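Local coordinates for PPC domain-containing protein (PDB 2DT4) that is of unknown function but carries the plant- and prokaryote-conserved (PPC) domain and assembles as a trimer in the crystal, at the interface of chains A and B. Residues are numbered along the deposited sequence; one frame, centred on the assembly and turned at random. Chains: chain A/B, Hypothetical protein PH0802.

The interface of chains A and B. Residues chain A 42-43, 73; chain B 76-77, 89-91.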
loop_
_atom_site.group_PDB
_atom_site.type_symbol
_atom_site.label_atom_id
_atom_site.label_comp_id
_atom_site.label_asym_id
_atom_site.label_seq_id
_atom_site.Cartn_x
_atom_site.Cartn_y
_atom_site.Cartn_z
ATOM N N GLY A 42 -4.506 -4.134 -2.312
ATOM C CA GLY A 42 -5.586 -4.823 -1.654
ATOM C C GLY A 42 -5.217 -5.490 -0.345
ATOM O O GLY A 42 -4.076 -5.447 0.095
ATOM N N ILE A 43 -6.256 -6.054 0.259
ATOM C CA ILE A 43 -6.213 -6.734 1.545
ATOM C C ILE A 43 -7.128 -7.947 1.510
ATOM O O ILE A 43 -7.935 -8.134 0.594
ATOM C CB ILE A 43 -6.651 -5.777 2.701
ATOM C CG1 ILE A 43 -8.079 -5.252 2.508
ATOM C CG2 ILE A 43 -5.635 -4.600 2.863
ATOM C CD1 ILE A 43 -8.606 -4.415 3.679
ATOM N N ILE A 73 -2.111 -8.500 4.590
ATOM C CA ILE A 73 -1.967 -7.191 5.190
ATOM C C ILE A 73 -1.758 -6.134 4.118
ATOM O O ILE A 73 -2.378 -5.076 4.153
ATOM C CB ILE A 73 -0.807 -7.195 6.193
ATOM C CG1 ILE A 73 -1.134 -8.107 7.377
ATOM C CG2 ILE A 73 -0.357 -5.755 6.584
ATOM C CD1 ILE A 73 0.056 -8.437 8.247
ATOM N N ILE B 76 -3.747 -0.116 4.524
ATOM C CA ILE B 76 -4.386 -0.268 3.226
ATOM C C ILE B 76 -5.769 -0.689 3.580
ATOM O O ILE B 76 -5.950 -1.550 4.426
ATOM C CB ILE B 76 -3.754 -1.297 2.268
ATOM C CG1 ILE B 76 -2.317 -0.876 1.912
ATOM C CG2 ILE B 76 -4.585 -1.423 1.025
ATOM C CD1 ILE B 76 -1.600 -1.884 1.103
ATOM N N GLY B 77 -6.762 -0.103 2.947
ATOM C CA GLY B 77 -8.107 -0.539 3.220
ATOM C C GLY B 77 -9.150 0.179 2.411
ATOM O O GLY B 77 -8.860 0.768 1.382
ATOM N N HIS B 89 -12.639 -0.646 6.809
ATOM C CA HIS B 89 -11.970 -1.940 6.941
ATOM C C HIS B 89 -10.555 -1.752 6.472
ATOM O O HIS B 89 -10.331 -1.377 5.327
ATOM C CB HIS B 89 -12.671 -3.025 6.143
ATOM C CG HIS B 89 -12.123 -4.393 6.375
ATOM N ND1 HIS B 89 -11.724 -4.824 7.626
ATOM C CD2 HIS B 89 -11.867 -5.417 5.521
ATOM C CE1 HIS B 89 -11.273 -6.066 7.533
ATOM N NE2 HIS B 89 -11.362 -6.449 6.273
ATOM N N ALA B 90 -9.596 -1.988 7.357
ATOM C CA ALA B 90 -8.190 -1.842 6.992
ATOM C C ALA B 90 -7.286 -2.859 7.651
ATOM O O ALA B 90 -7.588 -3.384 8.711
ATOM C CB ALA B 90 -7.697 -0.455 7.325
ATOM N N HIS B 91 -6.147 -3.109 7.022
ATOM C CA HIS B 91 -5.093 -3.977 7.561
ATOM C C HIS B 91 -3.849 -3.133 7.711
ATOM O O HIS B 91 -3.648 -2.171 6.977
ATOM C CB HIS B 91 -4.772 -5.158 6.639
ATOM C CG HIS B 91 -5.812 -6.235 6.663
ATOM N ND1 HIS B 91 -5.495 -7.561 6.847
ATOM C CD2 HIS B 91 -7.162 -6.180 6.591
ATOM C CE1 HIS B 91 -6.599 -8.287 6.812
ATOM N NE2 HIS B 91 -7.626 -7.475 6.656
HETATM O O HOH W 1 -1.399 -2.647 5.118
#
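A:Ile43, on strand 38-46, pushes its side chain into the surface of chain B between B:Ile76 of strand 69-82 and B:His91 of strand 85-95. The two chains are copies of one protein, and the patch belongs to an interface of the deposited trimer, which is plausibly, though not demonstrably from the structure alone, the working assembly.

Apolar packing dominates. A:Ile43 and B:Ile76 run past each other in opposite directions, their branch methyls CG2 and CG2 meeting at 3.8 Å. CG2 of A:Ile43 also rests 3.4 Å from the carbonyl O of B:Ile76. The longer branch of A:Ile43 lies between its own backbone N and carbonyl carbon (chi1 60°) and then extends fully, which carries the terminal methyl CD1 toward B:Gly77 and B:His89. There A:Ile43 CD1 meets B:Gly77 CA at 3.9 Å, where the absence of a side chain leaves the backbone itself as the contact surface, and the imidazole carbon CD2 of B:His89 at the same distance, 3.9 Å.

The imidazole of B:His91 presents one face to A:Ile43, whose CB sits above the ring plane toward its rim. B:His91 CD2 lies 3.7 Å from A:Ile43 CD1, while NE2 of B:His89 stands at the ring's edge, in its plane. On the side of A:Ile73, the contact passes to the B:His91 methylene, with CB 3.8 Å from A:Ile73 CA. With the imidazole of B:His91 cut back to an alanine, the flank of A:Ile43 at CB and CD1 is likely to lose its flat support, leaving a gap beside CD1.

A water adds a polar bridge between the main chains, 3.0 Å from the carbonyl O of B:His91 and 2.8 Å from the carbonyl O of A:Ile73.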